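Local coordinates for protein lysozyme (Penaeus vannamei, PDB 6UKC) that probably hydrolyses the beta-1,4-glycosidic linkages of bacterial peptidoglycan and of chitodextrins, as a C-type lysozyme of glycosyl hydrolase family 22 active in innate immunity, at residues F7-F12 with D127-E132; F40-I45 with M83-T88; T96-T101 with K109-W114. One frame throughout, in Å; residues are numbered along the deposited sequence.

Contact 1. Residues F7-F12 with D127-E132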
ATOM      1  N   PHE A   7       0.536  -6.842  10.896  1.00 20.12           N
ATOM      2  CA  PHE A   7      -0.822  -7.432  10.793  1.00 18.74           C
ATOM      3  C   PHE A   7      -0.739  -8.908  10.357  1.00 18.49           C
ATOM      4  O   PHE A   7       0.130  -9.296   9.524  1.00 19.02           O
ATOM      5  CB  PHE A   7      -1.659  -6.621   9.807  1.00 18.42           C
ATOM      6  CG  PHE A   7      -2.053  -5.236  10.269  1.00 18.69           C
ATOM      7  CD1 PHE A   7      -3.188  -5.049  11.034  1.00 18.96           C
ATOM      8  CD2 PHE A   7      -1.304  -4.115   9.924  1.00 18.86           C
ATOM      9  CE1 PHE A   7      -3.558  -3.782  11.454  1.00 18.82           C
ATOM     10  CE2 PHE A   7      -1.690  -2.847  10.323  1.00 18.88           C
ATOM     11  CZ  PHE A   7      -2.827  -2.683  11.073  1.00 18.26           C
ATOM     12  N   GLY A   8      -1.657  -9.727  10.852  1.00 18.18           N
ATOM     13  CA  GLY A   8      -2.094 -10.927  10.101  1.00 18.89           C
ATOM     14  C   GLY A   8      -2.840 -10.520   8.832  1.00 18.59           C
ATOM     15  O   GLY A   8      -3.473  -9.467   8.826  1.00 16.89           O
ATOM     16  N   LYS A   9      -2.771 -11.326   7.776  1.00 19.79           N
ATOM     17  CA  LYS A   9      -3.427 -11.053   6.468  1.00 19.32           C
ATOM     18  C   LYS A   9      -4.942 -10.822   6.660  1.00 18.38           C
ATOM     19  O   LYS A   9      -5.463  -9.803   6.192  1.00 17.10           O
ATOM     20  CB  LYS A   9      -3.123 -12.222   5.526  1.00 18.70           C
ATOM     21  CG  LYS A   9      -3.895 -12.238   4.221  1.00 18.99           C
ATOM     22  CD  LYS A   9      -3.646 -13.503   3.432  1.00 19.15           C
ATOM     23  CE  LYS A   9      -4.627 -13.699   2.296  1.00 19.32           C
ATOM     24  NZ  LYS A   9      -4.251 -14.867   1.464  1.00 20.19           N
ATOM     25  N   CYS A  10      -5.639 -11.761   7.289  1.00 18.97           N
ATOM     26  CA  CYS A  10      -7.099 -11.684   7.562  1.00 18.42           C
ATOM     27  C   CYS A  10      -7.372 -10.545   8.547  1.00 18.22           C
ATOM     28  O   CYS A  10      -8.376  -9.848   8.358  1.00 20.22           O
ATOM     29  CB  CYS A  10      -7.631 -13.020   8.063  1.00 17.74           C
ATOM     30  SG  CYS A  10      -7.347 -14.337   6.855  1.00 19.51           S
ATOM     31  N   GLU A  11      -6.496 -10.318   9.521  1.00 18.47           N
ATOM     32  CA  GLU A  11      -6.630  -9.168  10.459  1.00 18.31           C
ATOM     33  C   GLU A  11      -6.595  -7.850   9.674  1.00 18.16           C
ATOM     34  O   GLU A  11      -7.392  -6.931   9.932  1.00 18.47           O
ATOM     35  CB  GLU A  11      -5.490  -9.211  11.458  1.00 18.45           C
ATOM     36  CG  GLU A  11      -5.608  -8.151  12.536  1.00 20.38           C
ATOM     37  CD  GLU A  11      -4.320  -7.923  13.305  1.00 20.02           C
ATOM     38  OE1 GLU A  11      -4.262  -6.962  14.046  1.00 21.43           O
ATOM     39  OE2 GLU A  11      -3.384  -8.725  13.150  1.00 22.33           O
ATOM     40  N   PHE A  12      -5.686  -7.757   8.726  1.00 18.43           N
ATOM     41  CA  PHE A  12      -5.536  -6.576   7.856  1.00 18.67           C
ATOM     42  C   PHE A  12      -6.773  -6.468   6.962  1.00 20.05           C
ATOM     43  O   PHE A  12      -7.307  -5.326   6.844  1.00 20.23           O
ATOM     44  CB  PHE A  12      -4.242  -6.658   7.057  1.00 17.62           C
ATOM     45  CG  PHE A  12      -3.940  -5.425   6.256  1.00 17.47           C
ATOM     46  CD1 PHE A  12      -3.828  -4.192   6.872  1.00 17.24           C
ATOM     47  CD2 PHE A  12      -3.792  -5.498   4.888  1.00 17.04           C
ATOM     48  CE1 PHE A  12      -3.548  -3.060   6.132  1.00 16.96           C
ATOM     49  CE2 PHE A  12      -3.533  -4.357   4.150  1.00 17.05           C
ATOM     50  CZ  PHE A  12      -3.407  -3.144   4.771  1.00 16.17           C
ATOM     51  N   ASP A 127      -9.882 -13.435  -5.282  1.00 21.66           N
ATOM     52  CA  ASP A 127     -11.000 -14.027  -4.502  1.00 20.97           C
ATOM     53  C   ASP A 127     -10.538 -15.368  -3.926  1.00 20.67           C
ATOM     54  O   ASP A 127     -10.685 -15.559  -2.702  1.00 21.24           O
ATOM     55  CB  ASP A 127     -12.281 -14.027  -5.322  1.00 22.38           C
ATOM     56  CG  ASP A 127     -12.842 -12.618  -5.424  1.00 23.77           C
ATOM     57  OD1 ASP A 127     -13.008 -11.963  -4.364  1.00 24.65           O
ATOM     58  OD2 ASP A 127     -13.039 -12.161  -6.552  1.00 25.18           O
ATOM     59  N   GLN A 128      -9.901 -16.217  -4.732  1.00 18.85           N
ATOM     60  CA  GLN A 128      -9.200 -17.423  -4.205  1.00 18.79           C
ATOM     61  C   GLN A 128      -8.182 -17.010  -3.123  1.00 18.13           C
ATOM     62  O   GLN A 128      -8.231 -17.568  -2.003  1.00 17.83           O
ATOM     63  CB  GLN A 128      -8.519 -18.204  -5.327  1.00 17.97           C
ATOM     64  CG  GLN A 128      -7.870 -19.477  -4.801  1.00 18.75           C
ATOM     65  CD  GLN A 128      -8.835 -20.483  -4.207  1.00 17.94           C
ATOM     66  OE1 GLN A 128      -9.980 -20.636  -4.612  1.00 18.15           O
ATOM     67  NE2 GLN A 128      -8.342 -21.261  -3.271  1.00 18.84           N
ATOM     68  N   TYR A 129      -7.304 -16.058  -3.433  1.00 17.63           N
ATOM     69  CA  TYR A 129      -6.237 -15.566  -2.519  1.00 19.19           C
ATOM     70  C   TYR A 129      -6.848 -15.163  -1.162  1.00 19.67           C
ATOM     71  O   TYR A 129      -6.250 -15.502  -0.097  1.00 20.72           O
ATOM     72  CB  TYR A 129      -5.445 -14.449  -3.216  1.00 19.13           C
ATOM     73  CG  TYR A 129      -4.553 -13.645  -2.319  1.00 18.64           C
ATOM     74  CD1 TYR A 129      -3.283 -14.097  -1.988  1.00 18.94           C
ATOM     75  CD2 TYR A 129      -4.971 -12.426  -1.802  1.00 19.55           C
ATOM     76  CE1 TYR A 129      -2.448 -13.366  -1.153  1.00 18.69           C
ATOM     77  CE2 TYR A 129      -4.150 -11.692  -0.950  1.00 18.88           C
ATOM     78  CZ  TYR A 129      -2.891 -12.168  -0.621  1.00 17.91           C
ATOM     79  OH  TYR A 129      -2.070 -11.472   0.208  1.00 18.04           O
ATOM     80  N   MET A 130      -8.018 -14.505  -1.180  1.00 19.49           N
ATOM     81  CA  MET A 130      -8.721 -14.025   0.038  1.00 20.42           C
ATOM     82  C   MET A 130      -9.588 -15.132   0.669  1.00 22.09           C
ATOM     83  O   MET A 130     -10.165 -14.881   1.785  1.00 21.93           O
ATOM     84  CB  MET A 130      -9.603 -12.818  -0.296  1.00 20.95           C
ATOM     85  CG  MET A 130      -8.824 -11.559  -0.630  1.00 21.22           C
ATOM     86  SD  MET A 130      -7.659 -11.087   0.678  1.00 22.33           S
ATOM     87  CE  MET A 130      -8.775 -11.013   2.075  1.00 22.10           C
ATOM     88  N   ALA A 131      -9.685 -16.313   0.038  1.00 21.00           N
ATOM     89  CA  ALA A 131     -10.632 -17.367   0.471  1.00 22.10           C
ATOM     90  C   ALA A 131     -10.364 -17.750   1.937  1.00 23.05           C
ATOM     91  O   ALA A 131     -11.337 -17.953   2.685  1.00 25.07           O
ATOM     92  CB  ALA A 131     -10.583 -18.558  -0.454  1.00 21.26           C
ATOM     93  N   GLU A 132      -9.106 -17.822   2.366  1.00 24.26           N
ATOM     94  CA  GLU A 132      -8.794 -18.236   3.759  1.00 25.15           C
ATOM     95  C   GLU A 132      -9.325 -17.187   4.739  1.00 24.62           C
ATOM     96  O   GLU A 132      -9.513 -17.571   5.893  1.00 25.85           O
ATOM     97  CB  GLU A 132      -7.299 -18.415   3.986  1.00 26.97           C
ATOM     98  CG  GLU A 132      -6.568 -17.094   4.055  1.00 29.07           C
ATOM     99  CD  GLU A 132      -5.143 -17.251   4.526  1.00 29.74           C
ATOM    100  OE1 GLU A 132      -4.232 -16.988   3.709  1.00 30.93           O
ATOM    101  OE2 GLU A 132      -4.955 -17.670   5.692  1.00 30.50           O
TER
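The first and last helices of this C-type lysozyme, 9-20 and 126-134, meet where Lys9 reaches across to Tyr129 and Glu132. A long, flexible side chain suits the distance: CG lies anti to the backbone N (chi1 170°), and the chain stays extended beyond it, delivering the ammonium group to three partners. The shortest bond runs from Lys9 NZ to Tyr129 O at 2.6 Å, with the nitrogen standing above the carbonyl plane. Lys9 NZ also forms a salt bridge to Glu132 OE1, 3.1 Å away, approaching on the anti side of the carboxylate and 24° out of its plane. The third partner is the Tyr129 ring, a cation-pi contact with NZ 3.6 Å from the centroid and 14° off the normal, while Lys9 CE adds a CH-pi contact over the same face. One residue thus supplies both a carbonyl and a ring to the cation, and the phenol oxygen is hydrogen-bonded to Glu35 of helix 24-38. The family disulfide joining the two ends of the chain lies beside this cluster: Cys10 is bonded to Cys133, and Cys10 SG packs 4.0 Å from Glu132 CG. Next to the ammonium group, Met130 SD lies 4.3 Å from Lys9 CE; Met130 itself is buried. Gly8 is the N-cap of helix 9-20, and Gly8 N donates to Glu11 OE2 at 3.0 Å.

Contact 2. Residues F40-I45 with M83-T88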
ATOM      1  N   PHE A  40       2.952  -7.125   5.637  1.00 19.07           N
ATOM      2  CA  PHE A  40       1.969  -6.394   6.489  1.00 18.14           C
ATOM      3  C   PHE A  40       2.647  -5.795   7.730  1.00 18.40           C
ATOM      4  O   PHE A  40       1.960  -5.653   8.791  1.00 17.11           O
ATOM      5  CB  PHE A  40       0.848  -7.322   6.962  1.00 16.59           C
ATOM      6  CG  PHE A  40       0.240  -8.203   5.913  1.00 16.30           C
ATOM      7  CD1 PHE A  40      -0.769  -7.728   5.079  1.00 16.77           C
ATOM      8  CD2 PHE A  40       0.660  -9.515   5.771  1.00 16.14           C
ATOM      9  CE1 PHE A  40      -1.373  -8.566   4.150  1.00 16.08           C
ATOM     10  CE2 PHE A  40       0.056 -10.351   4.845  1.00 15.27           C
ATOM     11  CZ  PHE A  40      -0.949  -9.877   4.036  1.00 15.91           C
ATOM     12  N   ASN A  41       3.926  -5.441   7.594  1.00 20.46           N
ATOM     13  CA  ASN A  41       4.734  -4.819   8.675  1.00 22.45           C
ATOM     14  C   ASN A  41       4.733  -3.298   8.482  1.00 21.34           C
ATOM     15  O   ASN A  41       5.389  -2.792   7.522  1.00 21.81           O
ATOM     16  CB  ASN A  41       6.132  -5.439   8.721  1.00 25.57           C
ATOM     17  CG  ASN A  41       7.092  -4.699   9.633  1.00 27.84           C
ATOM     18  OD1 ASN A  41       6.692  -4.063  10.618  1.00 26.04           O
ATOM     19  ND2 ASN A  41       8.366  -4.782   9.292  1.00 27.70           N
ATOM     20  N   THR A  42       4.049  -2.594   9.382  1.00 21.32           N
ATOM     21  CA  THR A  42       3.843  -1.123   9.319  1.00 22.95           C
ATOM     22  C   THR A  42       5.167  -0.349   9.453  1.00 23.31           C
ATOM     23  O   THR A  42       5.166   0.837   9.115  1.00 22.24           O
ATOM     24  CB  THR A  42       2.870  -0.646  10.403  1.00 23.49           C
ATOM     25  OG1 THR A  42       3.436  -0.858  11.701  1.00 21.32           O
ATOM     26  CG2 THR A  42       1.523  -1.325  10.292  1.00 23.63           C
ATOM     27  N   ALA A  43       6.233  -0.970   9.976  1.00 24.15           N
ATOM     28  CA  ALA A  43       7.553  -0.335  10.188  1.00 23.98           C
ATOM     29  C   ALA A  43       8.566  -0.792   9.132  1.00 24.07           C
ATOM     30  O   ALA A  43       9.714  -0.344   9.230  1.00 25.50           O
ATOM     31  CB  ALA A  43       8.046  -0.606  11.592  1.00 24.80           C
ATOM     32  N   ALA A  44       8.160  -1.583   8.132  1.00 24.27           N
ATOM     33  CA  ALA A  44       8.999  -1.935   6.958  1.00 24.80           C
ATOM     34  C   ALA A  44       9.552  -0.661   6.301  1.00 24.89           C
ATOM     35  O   ALA A  44       8.784   0.307   6.134  1.00 24.98           O
ATOM     36  CB  ALA A  44       8.198  -2.760   5.981  1.00 25.50           C
ATOM     37  N   ILE A  45      10.853  -0.647   5.999  1.00 24.56           N
ATOM     38  CA  ILE A  45      11.582   0.520   5.424  1.00 25.96           C
ATOM     39  C   ILE A  45      12.757   0.013   4.590  1.00 26.98           C
ATOM     40  O   ILE A  45      13.455  -0.898   5.057  1.00 28.43           O
ATOM     41  CB  ILE A  45      12.044   1.494   6.531  1.00 27.47           C
ATOM     42  CG1 ILE A  45      12.463   2.840   5.931  1.00 27.08           C
ATOM     43  CG2 ILE A  45      13.138   0.893   7.422  1.00 26.59           C
ATOM     44  CD1 ILE A  45      12.907   3.862   6.958  1.00 27.18           C
ATOM     45  N   MET A  83       4.610   5.259   8.341  1.00 32.80           N
ATOM     46  CA  MET A  83       5.296   4.183   9.096  1.00 33.55           C
ATOM     47  C   MET A  83       4.760   4.193  10.528  1.00 32.07           C
ATOM     48  O   MET A  83       5.487   4.573  11.436  1.00 40.77           O
ATOM     49  CB  MET A  83       6.808   4.417   9.076  1.00 37.24           C
ATOM     50  CG  MET A  83       7.609   3.180   9.362  1.00 37.56           C
ATOM     51  SD  MET A  83       9.140   3.220   8.437  1.00 41.84           S
ATOM     52  CE  MET A  83       9.702   4.870   8.860  1.00 41.25           C
ATOM     53  N   SER A  84       3.499   3.823  10.690  1.00 27.00           N
ATOM     54  CA  SER A  84       2.705   3.991  11.926  1.00 23.91           C
ATOM     55  C   SER A  84       1.847   2.732  12.155  1.00 23.73           C
ATOM     56  O   SER A  84       1.499   2.036  11.161  1.00 21.93           O
ATOM     57  CB  SER A  84       1.874   5.227  11.810  1.00 21.82           C
ATOM     58  OG  SER A  84       0.872   5.264  12.800  1.00 22.59           O
ATOM     59  N   ASP A  85       1.562   2.430  13.419  1.00 21.59           N
ATOM     60  CA  ASP A  85       0.638   1.347  13.832  1.00 23.63           C
ATOM     61  C   ASP A  85      -0.733   1.643  13.204  1.00 22.57           C
ATOM     62  O   ASP A  85      -1.392   0.701  12.767  1.00 25.45           O
ATOM     63  CB  ASP A  85       0.586   1.247  15.358  1.00 25.18           C
ATOM     64  CG  ASP A  85       1.788   0.576  15.997  1.00 26.88           C
ATOM     65  OD1 ASP A  85       2.762   0.226  15.272  1.00 25.82           O
ATOM     66  OD2 ASP A  85       1.733   0.391  17.229  1.00 31.70           O
ATOM     67  N   ASP A  86      -1.102   2.925  13.121  1.00 20.92           N
ATOM     68  CA  ASP A  86      -2.333   3.431  12.471  1.00 19.58           C
ATOM     69  C   ASP A  86      -2.088   3.708  10.977  1.00 19.04           C
ATOM     70  O   ASP A  86      -1.280   4.620  10.674  1.00 17.62           O
ATOM     71  CB  ASP A  86      -2.811   4.686  13.185  1.00 19.43           C
ATOM     72  CG  ASP A  86      -4.092   5.222  12.608  1.00 20.00           C
ATOM     73  OD1 ASP A  86      -4.096   5.615  11.411  1.00 22.36           O
ATOM     74  OD2 ASP A  86      -5.069   5.221  13.347  1.00 22.03           O
ATOM     75  N   ILE A  87      -2.862   3.043  10.099  1.00 17.08           N
ATOM     76  CA  ILE A  87      -2.619   2.970   8.626  1.00 17.83           C
ATOM     77  C   ILE A  87      -3.418   4.046   7.898  1.00 17.86           C
ATOM     78  O   ILE A  87      -3.307   4.126   6.654  1.00 18.52           O
ATOM     79  CB  ILE A  87      -2.973   1.576   8.070  1.00 17.04           C
ATOM     80  CG1 ILE A  87      -4.470   1.265   8.225  1.00 17.73           C
ATOM     81  CG2 ILE A  87      -2.095   0.540   8.740  1.00 17.21           C
ATOM     82  CD1 ILE A  87      -5.087   0.497   7.083  1.00 18.11           C
ATOM     83  N   THR A  88      -4.235   4.818   8.603  1.00 17.09           N
ATOM     84  CA  THR A  88      -5.046   5.874   7.936  1.00 17.43           C
ATOM     85  C   THR A  88      -4.233   6.578   6.830  1.00 17.68           C
ATOM     86  O   THR A  88      -4.721   6.611   5.668  1.00 18.81           O
ATOM     87  CB  THR A  88      -5.666   6.842   8.953  1.00 16.44           C
ATOM     88  OG1 THR A  88      -6.357   6.043   9.923  1.00 15.09           O
ATOM     89  CG2 THR A  88      -6.619   7.818   8.293  1.00 16.00           C
TER
HETATM   90  O   HOH W   1       4.422   0.927  13.294  1.00 21.95           O
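Asp85 OD1 accepts from a water at 2.7 Å and from the backbone N of Lys5, and the same water donates to Thr42 OG1 at 2.6 Å. Thr42 OG1 is also bonded to Lys5 O, which can only accept, so the threonine hydroxyl serves as donor and acceptor at once. The carbonyl oxygen of Ser84 is packed against the threonine, 3.1 Å from Thr42 CB. In return Thr42 O faces the backbone of the other loop in a CA-H...O contact, 3.3 Å from Met83 CA. The bent thioether of Met83 then runs over the type I turn Asn41-Ala44: Met83 CG lies 3.6 Å from Ala43 CA, where a small alanine allows close approach. Further out Met83 crosses Ile45 at about a right angle, with Met83 CE 3.9 Å from Ile45 CD1. The loops flank the sheet-bearing part of the lysozyme fold: 40-45 leads from helix 24-38 into strand 45-47, whereas the loop 83-88 leads into helix 88-105. At that helix start Asp86 OD1 caps by accepting from Thr88 N, 2.9 Å away, and from Thr88 OG1. No direct hydrogen bond joins the two loops, so the polar link between them runs through the water and through Lys5, whose N and O meet Asp85 and Thr42, while apolar and CH...O contacts make up the rest.

Contact 3. Residues T96-T101 with K109-W114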
ATOM      1  N   THR A  96      -4.252   7.856  -3.261  1.00 18.04           N
ATOM      2  CA  THR A  96      -3.740   8.962  -4.117  1.00 18.75           C
ATOM      3  C   THR A  96      -2.753   8.419  -5.164  1.00 18.11           C
ATOM      4  O   THR A  96      -2.799   8.894  -6.341  1.00 16.89           O
ATOM      5  CB  THR A  96      -3.057  10.042  -3.272  1.00 19.32           C
ATOM      6  OG1 THR A  96      -4.087  10.539  -2.433  1.00 19.04           O
ATOM      7  CG2 THR A  96      -2.444  11.165  -4.085  1.00 20.75           C
ATOM      8  N   ILE A  97      -1.844   7.522  -4.752  1.00 18.52           N
ATOM      9  CA  ILE A  97      -0.885   6.882  -5.706  1.00 18.80           C
ATOM     10  C   ILE A  97      -1.697   6.131  -6.773  1.00 18.81           C
ATOM     11  O   ILE A  97      -1.439   6.350  -7.976  1.00 19.77           O
ATOM     12  CB  ILE A  97       0.117   5.977  -4.971  1.00 19.92           C
ATOM     13  CG1 ILE A  97       1.057   6.811  -4.091  1.00 19.09           C
ATOM     14  CG2 ILE A  97       0.885   5.083  -5.947  1.00 19.71           C
ATOM     15  CD1 ILE A  97       1.891   5.996  -3.160  1.00 18.09           C
ATOM     16  N   ARG A  98      -2.664   5.314  -6.357  1.00 17.76           N
ATOM     17  CA  ARG A  98      -3.607   4.606  -7.262  1.00 19.03           C
ATOM     18  C   ARG A  98      -4.370   5.618  -8.133  1.00 19.30           C
ATOM     19  O   ARG A  98      -4.454   5.399  -9.340  1.00 19.03           O
ATOM     20  CB  ARG A  98      -4.616   3.756  -6.480  1.00 17.88           C
ATOM     21  CG  ARG A  98      -5.324   2.726  -7.355  1.00 17.52           C
ATOM     22  CD  ARG A  98      -6.493   2.028  -6.671  1.00 17.23           C
ATOM     23  NE  ARG A  98      -7.417   3.006  -6.135  1.00 16.32           N
ATOM     24  CZ  ARG A  98      -8.079   2.898  -4.992  1.00 17.22           C
ATOM     25  NH1 ARG A  98      -7.932   1.824  -4.231  1.00 17.92           N
ATOM     26  NH2 ARG A  98      -8.877   3.886  -4.601  1.00 16.38           N
ATOM     27  N   ARG A  99      -4.903   6.692  -7.553  1.00 20.38           N
ATOM     28  CA  ARG A  99      -5.689   7.701  -8.313  1.00 21.67           C
ATOM     29  C   ARG A  99      -4.785   8.313  -9.391  1.00 22.22           C
ATOM     30  O   ARG A  99      -5.195   8.288 -10.576  1.00 21.92           O
ATOM     31  CB  ARG A  99      -6.322   8.754  -7.399  1.00 22.48           C
ATOM     32  CG  ARG A  99      -7.256   9.713  -8.129  1.00 23.72           C
ATOM     33  CD  ARG A  99      -7.947  10.727  -7.244  1.00 25.85           C
ATOM     34  NE  ARG A  99      -7.202  11.024  -6.019  1.00 31.61           N
ATOM     35  CZ  ARG A  99      -7.388  10.442  -4.820  1.00 33.50           C
ATOM     36  NH1 ARG A  99      -8.319   9.522  -4.631  1.00 36.54           N
ATOM     37  NH2 ARG A  99      -6.644  10.802  -3.791  1.00 33.33           N
ATOM     38  N   ASP A 100      -3.594   8.800  -9.033  1.00 21.82           N
ATOM     39  CA  ASP A 100      -2.724   9.511 -10.017  1.00 22.75           C
ATOM     40  C   ASP A 100      -2.234   8.552 -11.112  1.00 22.35           C
ATOM     41  O   ASP A 100      -2.274   8.930 -12.323  1.00 19.21           O
ATOM     42  CB  ASP A 100      -1.544  10.186  -9.315  1.00 24.21           C
ATOM     43  CG  ASP A 100      -1.987  11.391  -8.494  1.00 25.21           C
ATOM     44  OD1 ASP A 100      -3.216  11.602  -8.350  1.00 22.77           O
ATOM     45  OD2 ASP A 100      -1.097  12.121  -8.008  1.00 31.53           O
ATOM     46  N   THR A 101      -1.783   7.358 -10.711  1.00 21.51           N
ATOM     47  CA  THR A 101      -1.291   6.318 -11.645  1.00 23.07           C
ATOM     48  C   THR A 101      -2.395   6.034 -12.665  1.00 25.30           C
ATOM     49  O   THR A 101      -2.085   6.045 -13.867  1.00 27.00           O
ATOM     50  CB  THR A 101      -0.847   5.041 -10.923  1.00 21.84           C
ATOM     51  OG1 THR A 101       0.250   5.390 -10.086  1.00 22.45           O
ATOM     52  CG2 THR A 101      -0.416   3.943 -11.866  1.00 22.04           C
ATOM     53  N   LYS A 109      -5.598   0.732 -14.148  1.00 31.49           N
ATOM     54  CA  LYS A 109      -4.125   0.497 -14.081  1.00 30.17           C
ATOM     55  C   LYS A 109      -3.522   1.145 -12.819  1.00 27.48           C
ATOM     56  O   LYS A 109      -2.293   1.177 -12.704  1.00 24.93           O
ATOM     57  CB  LYS A 109      -3.486   0.972 -15.387  1.00 33.84           C
ATOM     58  CG  LYS A 109      -4.129   0.386 -16.645  1.00 38.95           C
ATOM     59  CD  LYS A 109      -3.156  -0.279 -17.608  1.00 43.78           C
ATOM     60  CE  LYS A 109      -1.790   0.378 -17.612  1.00 48.65           C
ATOM     61  NZ  LYS A 109      -0.946  -0.128 -18.716  1.00 51.94           N
ATOM     62  N   GLY A 110      -4.354   1.571 -11.859  1.00 26.12           N
ATOM     63  CA  GLY A 110      -3.935   2.339 -10.669  1.00 23.65           C
ATOM     64  C   GLY A 110      -2.893   1.598  -9.842  1.00 21.90           C
ATOM     65  O   GLY A 110      -1.935   2.237  -9.344  1.00 19.48           O
ATOM     66  N   TYR A 111      -3.035   0.285  -9.687  1.00 19.95           N
ATOM     67  CA  TYR A 111      -2.153  -0.477  -8.764  1.00 20.14           C
ATOM     68  C   TYR A 111      -0.802  -0.795  -9.413  1.00 19.45           C
ATOM     69  O   TYR A 111       0.075  -1.277  -8.685  1.00 21.07           O
ATOM     70  CB  TYR A 111      -2.841  -1.748  -8.286  1.00 18.66           C
ATOM     71  CG  TYR A 111      -4.101  -1.519  -7.497  1.00 17.93           C
ATOM     72  CD1 TYR A 111      -4.059  -1.054  -6.192  1.00 17.52           C
ATOM     73  CD2 TYR A 111      -5.337  -1.849  -8.022  1.00 17.30           C
ATOM     74  CE1 TYR A 111      -5.213  -0.879  -5.442  1.00 16.04           C
ATOM     75  CE2 TYR A 111      -6.499  -1.676  -7.285  1.00 17.64           C
ATOM     76  CZ  TYR A 111      -6.441  -1.193  -5.988  1.00 17.24           C
ATOM     77  OH  TYR A 111      -7.598  -1.054  -5.259  1.00 17.89           O
ATOM     78  N   SER A 112      -0.631  -0.519 -10.710  1.00 18.98           N
ATOM     79  CA  SER A 112       0.602  -0.844 -11.474  1.00 18.86           C
ATOM     80  C   SER A 112       1.783   0.012 -10.988  1.00 19.93           C
ATOM     81  O   SER A 112       2.907  -0.287 -11.393  1.00 21.74           O
ATOM     82  CB  SER A 112       0.386  -0.751 -12.963  1.00 19.22           C
ATOM     83  OG  SER A 112       0.265   0.591 -13.398  1.00 20.99           O
ATOM     84  N   ALA A 113       1.556   0.975 -10.080  1.00 21.02           N
ATOM     85  CA  ALA A 113       2.598   1.788  -9.401  1.00 19.63           C
ATOM     86  C   ALA A 113       3.413   0.922  -8.429  1.00 20.03           C
ATOM     87  O   ALA A 113       4.527   1.350  -8.054  1.00 17.80           O
ATOM     88  CB  ALA A 113       1.972   2.951  -8.677  1.00 20.03           C
ATOM     89  N   TRP A 114       2.901  -0.256  -8.057  1.00 19.53           N
ATOM     90  CA  TRP A 114       3.563  -1.192  -7.103  1.00 19.68           C
ATOM     91  C   TRP A 114       4.227  -2.357  -7.844  1.00 20.58           C
ATOM     92  O   TRP A 114       3.519  -3.074  -8.585  1.00 18.15           O
ATOM     93  CB  TRP A 114       2.552  -1.709  -6.081  1.00 18.66           C
ATOM     94  CG  TRP A 114       2.269  -0.728  -4.990  1.00 17.43           C
ATOM     95  CD1 TRP A 114       2.948  -0.608  -3.812  1.00 16.68           C
ATOM     96  CD2 TRP A 114       1.235   0.269  -4.971  1.00 16.62           C
ATOM     97  NE1 TRP A 114       2.410   0.402  -3.067  1.00 16.38           N
ATOM     98  CE2 TRP A 114       1.348   0.943  -3.740  1.00 16.68           C
ATOM     99  CE3 TRP A 114       0.209   0.635  -5.845  1.00 16.95           C
ATOM    100  CZ2 TRP A 114       0.491   1.980  -3.383  1.00 16.48           C
ATOM    101  CZ3 TRP A 114      -0.636   1.657  -5.489  1.00 16.68           C
ATOM    102  CH2 TRP A 114      -0.498   2.315  -4.271  1.00 16.17           C
TER
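Arg98 and Tyr111 lie side by side and point the same way, yet their guanidinium and ring planes stand 80° apart. The aliphatic part of the arginine does the packing: Arg98 CD sits over one face of the Tyr111 ring, 3.6 Å from its centroid and offset toward the rim. The bend at chi3 (53°) turns NE away from the extended line of the chain, and the hydrogen bond from Arg98 NH1 to Tyr111 OH, 3.1 Å, is weak. Gly110, with no side chain, brings its CA to 3.6 Å from Arg98 CG; its O meets Arg98 CA in a CA-H...O contact at 3.6 Å. Here the loop leaving the long helix 88-105 doubles back against it before helix 115-121, which has Trp114 as its N-cap. Ile97 crosses Trp114 at about a right angle, its branch atom CG2 touching Trp114 CH2 at 3.5 Å and Ala113 CB at 3.6 Å. Trp114 NE1 is held by Phe58 O, and Trp30 packs edge-to-face with both Tyr111 and Trp114. Thr101, a beta-branched residue, uses both arms: OG1 donates to Ile97 O within the helix, while CG2 rests 3.4 Å from Lys109 O.

Contacts 1 and 2 touch although their centres are about 17 Å apart: Phe7 N lies 2.8 Å from Phe40 O, a probable hydrogen bond, and Phe7 CE2 packs 3.6 Å from Thr42 CG2. The chain between the halves of contact 1 includes both other contacts. Contact 3 stands apart, its centre about 22 Å from that of contact 1 and about 19 Å from that of contact 2, on the opposite side of the chain's centre from contact 2. C-type lysozymes bind sugar chains in a cleft between the helical and sheet-bearing parts; contact 2 joins the two connections between those parts, and Trp114 of contact 3 probably lies near the cleft.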